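Sensor protein (Shewanella oneidensis, PDB 3LIC) is a putative transmembrane histidine kinase whose extracellular PDC-fold region probably senses an external signal that controls a two-component regulatory pathway. Local coordinates at residues H20-L25 with S245-A250; N35-S40 with Y149-G154; S91-R96 with L104-D109; N214-A219 with S233-K238. All coordinates share one frame; numbering follows the deposited sequence. Where two conformers were deposited one is given.

Interaction 1 of 4, residues H20-L25 with S245-A250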
loop_
_atom_site.group_PDB
_atom_site.type_symbol
_atom_site.label_atom_id
_atom_site.label_comp_id
_atom_site.label_asym_id
_atom_site.label_seq_id
_atom_site.Cartn_x
_atom_site.Cartn_y
_atom_site.Cartn_z
ATOM N N HIS A 20 -11.342 -13.941 0.086
ATOM C CA HIS A 20 -12.070 -12.825 0.731
ATOM C C HIS A 20 -11.144 -11.613 1.052
ATOM O O HIS A 20 -11.512 -10.457 0.833
ATOM C CB HIS A 20 -12.790 -13.282 2.015
ATOM C CG HIS A 20 -13.991 -14.170 1.763
ATOM N ND1 HIS A 20 -13.921 -15.348 1.036
ATOM C CD2 HIS A 20 -15.285 -14.067 2.166
ATOM C CE1 HIS A 20 -15.111 -15.923 0.997
ATOM N NE2 HIS A 20 -15.958 -15.165 1.671
ATOM N N SER A 21 -9.970 -11.898 1.596
ATOM C CA SER A 21 -8.985 -10.886 1.906
ATOM C C SER A 21 -8.363 -10.200 0.683
ATOM O O SER A 21 -8.059 -9.003 0.749
ATOM C CB SER A 21 -7.883 -11.493 2.729
ATOM O OG SER A 21 -8.355 -11.508 4.040
ATOM N N ALA A 22 -8.152 -10.942 -0.403
ATOM C CA ALA A 22 -7.667 -10.318 -1.645
ATOM C C ALA A 22 -8.753 -9.353 -2.117
ATOM O O ALA A 22 -8.521 -8.337 -2.734
ATOM C CB ALA A 22 -7.382 -11.423 -2.768
ATOM N N SER A 23 -9.973 -9.735 -1.860
ATOM C CA SER A 23 -11.114 -8.964 -2.227
ATOM C C SER A 23 -11.220 -7.629 -1.482
ATOM O O SER A 23 -11.473 -6.586 -2.088
ATOM C CB SER A 23 -12.349 -9.794 -1.858
ATOM O OG SER A 23 -13.296 -9.676 -2.837
ATOM N N ARG A 24 -11.163 -7.687 -0.170
ATOM C CA ARG A 24 -11.114 -6.502 0.683
ATOM C C ARG A 24 -10.013 -5.575 0.197
ATOM O O ARG A 24 -10.188 -4.369 0.071
ATOM C CB ARG A 24 -10.807 -6.907 2.134
ATOM C CG ARG A 24 -11.738 -8.032 2.655
ATOM C CD ARG A 24 -11.872 -8.134 4.188
ATOM N NE ARG A 24 -13.008 -9.006 4.438
ATOM C CZ ARG A 24 -12.948 -10.271 4.845
ATOM N NH1 ARG A 24 -11.791 -10.832 5.160
ATOM N NH2 ARG A 24 -14.076 -10.954 4.968
ATOM N N LEU A 25 -8.845 -6.160 -0.058
ATOM C CA LEU A 25 -7.700 -5.375 -0.419
ATOM C C LEU A 25 -7.993 -4.742 -1.779
ATOM O O LEU A 25 -7.702 -3.591 -1.963
ATOM C CB LEU A 25 -6.380 -6.187 -0.422
ATOM C CG LEU A 25 -5.143 -5.483 -1.027
ATOM C CD1 LEU A 25 -4.666 -4.291 -0.271
ATOM C CD2 LEU A 25 -3.997 -6.480 -1.203
ATOM N N SER A 245 -2.167 -20.035 1.611
ATOM C CA SER A 245 -2.999 -19.894 0.462
ATOM C C SER A 245 -2.746 -18.524 -0.109
ATOM O O SER A 245 -2.783 -17.533 0.618
ATOM C CB SER A 245 -4.457 -20.048 0.857
ATOM O OG SER A 245 -5.283 -19.899 -0.250
ATOM N N VAL A 246 -2.524 -18.474 -1.422
ATOM C CA VAL A 246 -2.162 -17.278 -2.147
ATOM C C VAL A 246 -3.358 -16.943 -2.994
ATOM O O VAL A 246 -3.868 -17.806 -3.681
ATOM C CB VAL A 246 -1.000 -17.589 -3.126
ATOM C CG1 VAL A 246 -0.658 -16.371 -4.053
ATOM C CG2 VAL A 246 0.216 -18.104 -2.377
ATOM N N ALA A 247 -3.801 -15.681 -2.974
ATOM C CA ALA A 247 -4.873 -15.239 -3.853
ATOM C C ALA A 247 -4.375 -14.005 -4.572
ATOM O O ALA A 247 -3.615 -13.207 -4.021
ATOM C CB ALA A 247 -6.111 -14.915 -3.077
ATOM N N GLU A 248 -4.825 -13.851 -5.808
ATOM C CA GLU A 248 -4.445 -12.710 -6.603
ATOM C C GLU A 248 -5.431 -11.512 -6.486
ATOM O O GLU A 248 -6.653 -11.674 -6.345
ATOM C CB GLU A 248 -4.287 -13.150 -8.044
ATOM C CG GLU A 248 -3.807 -12.029 -8.902
ATOM C CD GLU A 248 -3.065 -12.526 -10.110
ATOM O OE1 GLU A 248 -1.828 -12.683 -10.003
ATOM O OE2 GLU A 248 -3.728 -12.764 -11.146
ATOM N N VAL A 249 -4.890 -10.303 -6.472
ATOM C CA VAL A 249 -5.738 -9.103 -6.635
ATOM C C VAL A 249 -5.977 -8.777 -8.139
ATOM O O VAL A 249 -5.029 -8.588 -8.928
ATOM C CB VAL A 249 -5.097 -7.942 -5.942
ATOM C CG1 VAL A 249 -5.938 -6.701 -6.103
ATOM C CG2 VAL A 249 -4.882 -8.268 -4.499
ATOM N N ALA A 250 -7.240 -8.710 -8.542
ATOM C CA ALA A 250 -7.568 -8.498 -9.947
ATOM C C ALA A 250 -6.928 -7.209 -10.501
ATOM O O ALA A 250 -6.984 -6.161 -9.846
ATOM C CB ALA A 250 -9.050 -8.459 -10.082
#
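Ser245 OG is gripped twice, by the side-chain amide NE2 of Gln231 and by the hydroxyl of Ser18, so this buried serine joins the strand to the long helix 2-46 one turn before Ala22. No hydrogen bond links 20-25 directly to 245-250, and their own contact is made of small apolar groups. At its centre the methyl of Ala22 points at the strand and meets the methyl of Ala247, CB to CB at 3.7 Å. The same Ala22 CB touches the carbonyl oxygen Glu248 O, also at 3.7 Å. Alanine suits both places because such small methyls allow the backbones to approach closely. The nearest CA pair is that of Ala22 and Val249, 5.5 Å from each other. Further along, Val249 turns one branch to the helix. Its CG1 is anti to the backbone N, which leaves CG2 beside that N and close to Leu25 CD2, at 3.9 Å. Leu25 has its CG anti to its own N, and the two side chains cross at about a right angle, methyl tip against methyl tip. Val249 CG2 also lies 4.0 Å from the carbonyl oxygen Ala22 O, so this one methyl touches both Ala22 and Leu25, three residues apart on the helix. Glu248 points the other way and lends only its backbone. Strand 241-248, paired with 230-235 and 255-261 in the five-stranded antiparallel sheet, thus rests one face on helix 2-46, while Val246 on its other face packs against helix 218-226.

Interaction 2 of 4, residues N35-S40 with Y149-G154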
loop_
_atom_site.group_PDB
_atom_site.type_symbol
_atom_site.label_atom_id
_atom_site.label_comp_id
_atom_site.label_asym_id
_atom_site.label_seq_id
_atom_site.Cartn_x
_atom_site.Cartn_y
_atom_site.Cartn_z
ATOM N N ASN A 35 -10.290 7.956 -5.750
ATOM C CA ASN A 35 -10.218 9.241 -5.062
ATOM C C ASN A 35 -9.036 10.144 -5.401
ATOM O O ASN A 35 -9.177 11.336 -5.523
ATOM C CB ASN A 35 -10.234 8.982 -3.570
ATOM C CG ASN A 35 -11.647 8.933 -3.036
ATOM O OD1 ASN A 35 -11.970 9.619 -2.063
ATOM N ND2 ASN A 35 -12.514 8.163 -3.701
ATOM N N THR A 36 -7.857 9.573 -5.480
ATOM C CA THR A 36 -6.692 10.320 -5.914
ATOM C C THR A 36 -6.891 10.779 -7.368
ATOM O O THR A 36 -6.670 11.934 -7.677
ATOM C CB THR A 36 -5.448 9.470 -5.794
ATOM O OG1 THR A 36 -5.461 8.948 -4.483
ATOM C CG2 THR A 36 -4.161 10.317 -5.975
ATOM N N GLN A 37 -7.335 9.885 -8.237
ATOM C CA GLN A 37 -7.646 10.302 -9.602
ATOM C C GLN A 37 -8.695 11.432 -9.629
ATOM O O GLN A 37 -8.579 12.378 -10.399
ATOM C CB GLN A 37 -8.094 9.073 -10.449
ATOM C CG GLN A 37 -6.961 8.090 -10.665
ATOM C CD GLN A 37 -7.466 6.766 -11.273
ATOM O OE1 GLN A 37 -8.646 6.624 -11.564
ATOM N NE2 GLN A 37 -6.583 5.795 -11.432
ATOM N N GLY A 38 -9.707 11.362 -8.784
ATOM C CA GLY A 38 -10.782 12.370 -8.825
ATOM C C GLY A 38 -10.139 13.709 -8.402
ATOM O O GLY A 38 -10.321 14.748 -9.061
ATOM N N LEU A 39 -9.309 13.682 -7.348
ATOM C CA LEU A 39 -8.731 14.948 -6.875
ATOM C C LEU A 39 -7.774 15.561 -7.917
ATOM O O LEU A 39 -7.865 16.776 -8.204
ATOM C CB LEU A 39 -8.100 14.831 -5.472
ATOM C CG LEU A 39 -7.407 16.095 -4.963
ATOM C CD1 LEU A 39 -8.382 17.289 -4.864
ATOM C CD2 LEU A 39 -6.747 15.783 -3.569
ATOM N N SER A 40 -6.894 14.748 -8.511
ATOM C CA SER A 40 -6.046 15.321 -9.572
ATOM C C SER A 40 -6.841 15.818 -10.786
ATOM O O SER A 40 -6.494 16.775 -11.413
ATOM C CB SER A 40 -4.961 14.339 -10.020
ATOM O OG SER A 40 -3.989 14.253 -8.971
ATOM N N TYR A 149 -0.418 6.100 -3.406
ATOM C CA TYR A 149 -0.916 6.196 -4.784
ATOM C C TYR A 149 -0.923 7.684 -5.146
ATOM O O TYR A 149 -1.477 8.537 -4.401
ATOM C CB TYR A 149 -2.324 5.596 -4.932
ATOM C CG TYR A 149 -2.733 5.500 -6.398
ATOM C CD1 TYR A 149 -2.176 4.521 -7.234
ATOM C CD2 TYR A 149 -3.654 6.372 -6.937
ATOM C CE1 TYR A 149 -2.533 4.449 -8.545
ATOM C CE2 TYR A 149 -4.032 6.307 -8.274
ATOM C CZ TYR A 149 -3.456 5.337 -9.055
ATOM O OH TYR A 149 -3.800 5.250 -10.374
ATOM N N ALA A 150 -0.222 7.995 -6.226
ATOM C CA ALA A 150 0.040 9.372 -6.647
ATOM C C ALA A 150 -0.470 9.504 -8.077
ATOM O O ALA A 150 -0.216 8.624 -8.912
ATOM C CB ALA A 150 1.559 9.691 -6.626
ATOM N N VAL A 151 -1.103 10.642 -8.351
ATOM C CA VAL A 151 -1.558 10.957 -9.693
ATOM C C VAL A 151 -1.251 12.405 -10.109
ATOM O O VAL A 151 -1.747 13.323 -9.500
ATOM C CB VAL A 151 -3.106 10.847 -9.775
ATOM C CG1 VAL A 151 -3.592 11.265 -11.292
ATOM C CG2 VAL A 151 -3.567 9.455 -9.305
ATOM N N PRO A 152 -0.484 12.593 -11.211
ATOM C CA PRO A 152 -0.126 13.895 -11.838
ATOM C C PRO A 152 -1.356 14.719 -12.100
ATOM O O PRO A 152 -2.378 14.141 -12.392
ATOM C CB PRO A 152 0.406 13.476 -13.204
ATOM C CG PRO A 152 0.871 12.037 -13.014
ATOM C CD PRO A 152 0.130 11.438 -11.901
ATOM N N PHE A 153 -1.262 16.047 -12.050
ATOM C CA PHE A 153 -2.367 16.925 -12.525
ATOM C C PHE A 153 -1.835 18.064 -13.442
ATOM O O PHE A 153 -0.671 18.394 -13.365
ATOM C CB PHE A 153 -3.197 17.468 -11.366
ATOM C CG PHE A 153 -2.389 18.190 -10.307
ATOM C CD1 PHE A 153 -1.961 19.490 -10.513
ATOM C CD2 PHE A 153 -2.133 17.601 -9.103
ATOM C CE1 PHE A 153 -1.245 20.172 -9.538
ATOM C CE2 PHE A 153 -1.435 18.262 -8.110
ATOM C CZ PHE A 153 -0.996 19.556 -8.324
ATOM N N GLY A 154 -2.702 18.648 -14.285
ATOM C CA GLY A 154 -2.340 19.639 -15.330
ATOM C C GLY A 154 -2.822 19.153 -16.722
ATOM O O GLY A 154 -3.876 18.529 -16.810
#
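Ser40 holds its OG beside the backbone N and anti to the carbonyl carbon (chi1 -72°), Thr36 turns CG2 anti to its N, and Gln37 runs extended beyond CG; together these torsions carry three groups from one helical face to strand 149-153. Ser40 OG donates to Val151 O in a very short bond of 2.5 Å, reaching the carbonyl from above its plane. The short serine puts OG within reach of the carbonyl while Ser40 CB packs 3.6 Å from Val151 CG1. One turn back, Thr36 CG2 presses on Val151 CG2 at 3.5 Å, tighter than usual for two carbons, and Thr36 CB sits at the edge of the Tyr149 ring, 3.8 Å from CD2. Its OG1 is bonded to Ala32 O within the same helix, which leaves the methyl for the strand. Gln37 NE2 donates to Tyr149 OH at 3.0 Å (N-H...O 151°), the hydroxyl lying near the amide plane. Helix and strand run almost parallel, 20° apart, so these contacts follow one another along both. Ser40 OG also bonds Thr163 OG1 on the adjoining strand 161-168, and so ties the helix to two strands of the six-stranded PDC sheet. In this mostly buried interface the small Ser40 and Thr36 are consistent with the close approach, 7.9 Å between the axes of 35-40 and 149-153, while Ser40 OG and Gln37 NE2 supply the hydrogen bonds across.

Interaction 3 of 4, residues S91-R96 with L104-D109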
loop_
_atom_site.group_PDB
_atom_site.type_symbol
_atom_site.label_atom_id
_atom_site.label_comp_id
_atom_site.label_asym_id
_atom_site.label_seq_id
_atom_site.Cartn_x
_atom_site.Cartn_y
_atom_site.Cartn_z
ATOM N N SER A 91 4.241 21.468 -0.649
ATOM C CA SER A 91 3.488 20.244 -0.606
ATOM C C SER A 91 2.678 20.062 0.662
ATOM O O SER A 91 2.960 19.214 1.507
ATOM C CB SER A 91 4.375 19.053 -0.942
ATOM O OG SER A 91 3.750 17.814 -0.629
ATOM N N PRO A 92 1.588 20.838 0.765
ATOM C CA PRO A 92 0.623 20.592 1.849
ATOM C C PRO A 92 0.277 19.104 1.993
ATOM O O PRO A 92 0.076 18.423 0.995
ATOM C CB PRO A 92 -0.606 21.347 1.375
ATOM C CG PRO A 92 0.004 22.495 0.493
ATOM C CD PRO A 92 1.140 21.872 -0.203
ATOM N N TYR A 93 0.128 18.633 3.222
ATOM C CA TYR A 93 -0.101 17.224 3.483
ATOM C C TYR A 93 -0.824 17.083 4.806
ATOM O O TYR A 93 -0.438 17.718 5.777
ATOM C CB TYR A 93 1.279 16.543 3.586
ATOM C CG TYR A 93 1.248 15.108 4.026
ATOM C CD1 TYR A 93 0.652 14.110 3.216
ATOM C CD2 TYR A 93 1.856 14.716 5.223
ATOM C CE1 TYR A 93 0.626 12.767 3.626
ATOM C CE2 TYR A 93 1.846 13.382 5.617
ATOM C CZ TYR A 93 1.228 12.433 4.837
ATOM O OH TYR A 93 1.276 11.125 5.253
ATOM N N VAL A 94 -1.920 16.336 4.849
ATOM C CA VAL A 94 -2.618 16.050 6.110
ATOM C C VAL A 94 -2.625 14.532 6.392
ATOM O O VAL A 94 -2.774 13.724 5.472
ATOM C CB VAL A 94 -4.080 16.617 6.110
ATOM C CG1 VAL A 94 -4.876 16.140 7.349
ATOM C CG2 VAL A 94 -4.092 18.150 5.986
ATOM N N TYR A 95 -2.479 14.124 7.651
ATOM C CA TYR A 95 -2.429 12.678 7.974
ATOM C C TYR A 95 -3.135 12.468 9.317
ATOM O O TYR A 95 -3.310 13.436 10.082
ATOM C CB TYR A 95 -0.983 12.094 7.963
ATOM C CG TYR A 95 -0.050 12.588 9.079
ATOM C CD1 TYR A 95 0.099 11.881 10.285
ATOM C CD2 TYR A 95 0.679 13.779 8.911
ATOM C CE1 TYR A 95 0.989 12.384 11.361
ATOM C CE2 TYR A 95 1.560 14.264 9.898
ATOM C CZ TYR A 95 1.715 13.568 11.114
ATOM O OH TYR A 95 2.602 14.132 12.036
ATOM N N ARG A 96 -3.640 11.245 9.548
ATOM C CA ARG A 96 -4.298 10.964 10.834
ATOM C C ARG A 96 -3.282 10.558 11.930
ATOM O O ARG A 96 -2.431 9.722 11.705
ATOM C CB ARG A 96 -5.557 10.069 10.713
ATOM C CG ARG A 96 -5.414 8.579 10.852
ATOM C CD ARG A 96 -6.480 7.829 9.938
ATOM N NE ARG A 96 -7.783 8.441 10.124
ATOM C CZ ARG A 96 -8.690 8.728 9.194
ATOM N NH1 ARG A 96 -8.528 8.470 7.925
ATOM N NH2 ARG A 96 -9.811 9.279 9.584
ATOM N N LEU A 104 1.403 19.392 7.599
ATOM C CA LEU A 104 2.655 20.087 7.365
ATOM C C LEU A 104 2.790 20.310 5.890
ATOM O O LEU A 104 2.241 19.532 5.084
ATOM C CB LEU A 104 3.899 19.331 7.886
ATOM C CG LEU A 104 4.350 18.039 7.210
ATOM C CD1 LEU A 104 5.860 17.731 7.461
ATOM C CD2 LEU A 104 3.475 16.969 7.781
ATOM N N ASP A 105 3.490 21.371 5.549
ATOM C CA ASP A 105 3.977 21.536 4.238
ATOM C C ASP A 105 5.264 20.699 4.114
ATOM O O ASP A 105 6.328 21.069 4.658
ATOM C CB ASP A 105 4.237 23.023 3.958
ATOM C CG ASP A 105 4.811 23.236 2.608
ATOM O OD1 ASP A 105 5.021 22.245 1.879
ATOM O OD2 ASP A 105 5.088 24.384 2.248
ATOM N N ILE A 106 5.178 19.555 3.419
ATOM C CA ILE A 106 6.338 18.673 3.338
ATOM C C ILE A 106 7.552 19.420 2.717
ATOM O O ILE A 106 8.679 19.175 3.046
ATOM C CB ILE A 106 5.958 17.415 2.532
ATOM C CG1 ILE A 106 4.969 16.555 3.316
ATOM C CG2 ILE A 106 7.136 16.551 2.177
ATOM C CD1 ILE A 106 4.619 15.228 2.542
ATOM N N GLY A 107 7.315 20.372 1.832
ATOM C CA GLY A 107 8.422 20.977 1.120
ATOM C C GLY A 107 9.136 22.028 2.002
ATOM O O GLY A 107 10.204 22.481 1.653
ATOM N N ALA A 108 8.548 22.410 3.138
ATOM C CA ALA A 108 9.134 23.404 4.051
ATOM C C ALA A 108 9.660 22.681 5.279
ATOM O O ALA A 108 10.767 22.983 5.765
ATOM C CB ALA A 108 8.058 24.499 4.471
ATOM N N ASP A 109 8.888 21.729 5.789
ATOM C CA ASP A 109 9.195 21.160 7.085
ATOM C C ASP A 109 9.330 19.666 7.084
ATOM O O ASP A 109 9.423 19.078 8.174
ATOM C CB ASP A 109 8.132 21.558 8.124
ATOM C CG ASP A 109 7.944 23.087 8.182
ATOM O OD1 ASP A 109 8.912 23.860 7.962
ATOM O OD2 ASP A 109 6.827 23.529 8.392
#
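Asp105 OD1 takes two backbone N-H groups, Ser91 N at 2.8 Å across the contact and Gly107 N at 3.0 Å within its own segment, both from above the carboxylate plane. The second is an N-cap bond, for Asp105 stands directly before helix 106-109; its CG, anti to the backbone N, is held at the helix start. Ile106 N returns a bond to Ser91 O at 2.9 Å, so the residue just before the strand has both its N-H and its C=O held. An aspartate-to-alanine change here would probably leave Ser91 N and Gly107 N without this acceptor and loosen the junction of hairpin and helix. Further along the hairpin, Leu104 N bonds Tyr93 O at 3.1 Å, nearly in line with the carbonyl and in its plane. On the sheet face that carries both side chains, Leu104 CD2 fits between two tyrosines, 3.8 Å from Tyr93 CD2 and 3.9 Å from Tyr95 CE2, at the edge of each ring. Ile106 CD1 makes an off-centre CH-pi contact with Tyr93, 4.1 Å from the ring centroid. Beyond them, Asp166 binds Tyr93 OH and Asn102 binds Tyr95 OH, fixing the far ends of both rings, while the hydroxyl of Ser91 is buried without a partner. The two N-H donors would probably favour the ionised carboxylate, with at most a modest contribution from so short a helix.

Interaction 4 of 4, residues N214-A219 with S233-K238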
loop_
_atom_site.group_PDB
_atom_site.type_symbol
_atom_site.label_atom_id
_atom_site.label_comp_id
_atom_site.label_asym_id
_atom_site.label_seq_id
_atom_site.Cartn_x
_atom_site.Cartn_y
_atom_site.Cartn_z
ATOM N N ASN A 214 15.538 -23.821 0.581
ATOM C CA ASN A 214 15.076 -24.963 1.387
ATOM C C ASN A 214 14.133 -25.869 0.603
ATOM O O ASN A 214 13.118 -25.411 0.082
ATOM C CB ASN A 214 14.451 -24.509 2.710
ATOM C CG ASN A 214 13.847 -25.639 3.467
ATOM O OD1 ASN A 214 13.575 -26.682 2.896
ATOM N ND2 ASN A 214 13.609 -25.446 4.745
ATOM N N ILE A 215 14.498 -27.146 0.494
ATOM C CA ILE A 215 13.758 -28.107 -0.368
ATOM C C ILE A 215 12.251 -28.039 -0.167
ATOM O O ILE A 215 11.496 -28.118 -1.108
ATOM C CB ILE A 215 14.217 -29.587 -0.147
ATOM C CG1 ILE A 215 15.542 -29.813 -0.836
ATOM C CG2 ILE A 215 13.201 -30.563 -0.753
ATOM C CD1 ILE A 215 15.532 -29.287 -2.293
ATOM N N LYS A 216 11.835 -27.890 1.081
ATOM C CA LYS A 216 10.435 -27.781 1.429
ATOM C C LYS A 216 9.725 -26.578 0.850
ATOM O O LYS A 216 8.513 -26.626 0.669
ATOM C CB LYS A 216 10.289 -27.850 2.931
ATOM C CG LYS A 216 11.019 -29.067 3.464
ATOM C CD LYS A 216 10.874 -29.270 4.963
ATOM C CE LYS A 216 12.215 -29.063 5.614
ATOM N NZ LYS A 216 12.174 -29.529 7.024
ATOM N N ASN A 217 10.452 -25.522 0.485
ATOM C CA ASN A 217 9.770 -24.300 0.025
ATOM C C ASN A 217 9.585 -24.180 -1.448
ATOM O O ASN A 217 9.000 -23.218 -1.930
ATOM C CB ASN A 217 10.446 -23.043 0.536
ATOM C CG ASN A 217 10.405 -22.943 2.051
ATOM O OD1 ASN A 217 9.603 -23.606 2.735
ATOM N ND2 ASN A 217 11.302 -22.132 2.593
ATOM N N ILE A 218 10.074 -25.170 -2.176
ATOM C CA ILE A 218 10.088 -25.077 -3.624
ATOM C C ILE A 218 8.717 -24.821 -4.195
ATOM O O ILE A 218 8.563 -23.908 -5.007
ATOM C CB ILE A 218 10.704 -26.327 -4.280
ATOM C CG1 ILE A 218 12.165 -26.457 -3.832
ATOM C CG2 ILE A 218 10.498 -26.283 -5.857
ATOM C CD1 ILE A 218 12.906 -27.679 -4.427
ATOM N N ALA A 219 7.717 -25.627 -3.808
ATOM C CA ALA A 219 6.385 -25.464 -4.399
ATOM C C ALA A 219 5.782 -24.105 -4.020
ATOM O O ALA A 219 5.090 -23.471 -4.824
ATOM C CB ALA A 219 5.448 -26.617 -4.009
ATOM N N SER A 233 2.414 -25.551 1.366
ATOM C CA SER A 233 3.050 -25.270 2.619
ATOM C C SER A 233 4.469 -24.775 2.442
ATOM O O SER A 233 4.969 -24.581 1.306
ATOM C CB SER A 233 3.018 -26.458 3.575
ATOM O OG SER A 233 3.561 -27.555 2.933
ATOM N N PHE A 234 5.080 -24.506 3.595
ATOM C CA PHE A 234 6.417 -23.945 3.642
ATOM C C PHE A 234 6.897 -23.913 5.075
ATOM O O PHE A 234 6.074 -24.082 5.980
ATOM C CB PHE A 234 6.465 -22.564 2.970
ATOM C CG PHE A 234 6.058 -21.453 3.849
ATOM C CD1 PHE A 234 6.949 -20.927 4.775
ATOM C CD2 PHE A 234 4.801 -20.889 3.734
ATOM C CE1 PHE A 234 6.589 -19.872 5.574
ATOM C CE2 PHE A 234 4.443 -19.852 4.537
ATOM C CZ PHE A 234 5.345 -19.338 5.459
ATOM N N VAL A 235 8.220 -23.792 5.256
ATOM C CA VAL A 235 8.842 -23.540 6.579
ATOM C C VAL A 235 9.458 -22.119 6.682
ATOM O O VAL A 235 9.942 -21.543 5.679
ATOM C CB VAL A 235 9.932 -24.603 6.959
ATOM C CG1 VAL A 235 9.430 -26.002 6.690
ATOM C CG2 VAL A 235 11.217 -24.350 6.191
ATOM N N ASP A 236 9.428 -21.551 7.886
ATOM C CA ASP A 236 10.115 -20.281 8.117
ATOM C C ASP A 236 11.501 -20.605 8.667
ATOM O O ASP A 236 11.869 -21.796 8.752
ATOM C CB ASP A 236 9.326 -19.346 9.044
ATOM C CG ASP A 236 9.228 -19.858 10.482
ATOM O OD1 ASP A 236 9.793 -20.925 10.872
ATOM O OD2 ASP A 236 8.536 -19.167 11.242
ATOM N N ASP A 237 12.254 -19.565 9.058
ATOM C CA ASP A 237 13.617 -19.727 9.605
ATOM C C ASP A 237 13.713 -20.611 10.875
ATOM O O ASP A 237 14.710 -21.325 11.064
ATOM C CB ASP A 237 14.241 -18.349 9.832
ATOM C CG ASP A 237 13.832 -17.345 8.740
ATOM O OD1 ASP A 237 13.785 -17.766 7.553
ATOM O OD2 ASP A 237 13.545 -16.148 9.057
ATOM N N LYS A 238 12.707 -20.585 11.747
ATOM C CA LYS A 238 12.780 -21.390 12.964
ATOM C C LYS A 238 12.352 -22.812 12.694
ATOM O O LYS A 238 12.323 -23.658 13.605
ATOM C CB LYS A 238 11.928 -20.792 14.081
ATOM C CG LYS A 238 12.479 -19.457 14.659
ATOM C CD LYS A 238 11.847 -18.165 14.009
ATOM C CE LYS A 238 11.690 -17.004 15.048
ATOM N NZ LYS A 238 12.910 -16.745 15.901
HETATM O O HOH W 1 6.477 -25.099 -0.909
#
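From CB, Asn217 sends its CG beside the backbone N and anti to the carbonyl carbon (chi1 -63°), which aims the amide at strand 233-235. OD1 accepts from Val235 N at 2.9 Å, the donor lying in the carbonyl plane and the bond fairly straight (162°). The same OD1 touches Phe234 CB at 3.3 Å and lies near the edge of that ring. ND2 bonds only weakly to Val235 O, at 3.4 Å; its better partner is Asp211 O. Asparagine suits the place because one flat group both accepts from and donates to the strand backbone; a leucine here has no amide to accept from Val235 N or to reach Asp211 O, and would probably loosen the loop's hold on the strand. Val235 is framed by the loop before the helix: CG1 meets Lys216 CD at 4.0 Å, and CG2 lies against the amide of Asn214, whose OD1 accepts from Lys216 N in an Asx turn. A water donates to both Lys216 O and Ser233 O, at 3.0 and 2.7 Å, bridging the two backbones. The loop leads into helix 218-226, whose Phe220 stacks on Phe234, and Phe234 also stacks on Tyr242 of strand 241-248, the neighbour of outermost strand 230-235.

In the fold
Interactions 1 and 2 are the buried pair, and both use helix 2-46, which packs on the five-stranded sheet in interaction 1 and on the six-stranded one in interaction 2, their centres about 25 Å apart. Interactions 3 and 4 are only partly buried and lie at the outermost strands of those sheets, about 43 Å between centres, on opposite sides of the chain's centre. Chemistry follows place: methyl packing, with no hydrogen bond, joins the segments in interaction 1, a serine hydroxyl and a glutamine amide bind strand groups in interaction 2, while an aspartate takes two backbone N-H groups in interaction 3 and an asparagine takes one in interaction 4, with water joining in.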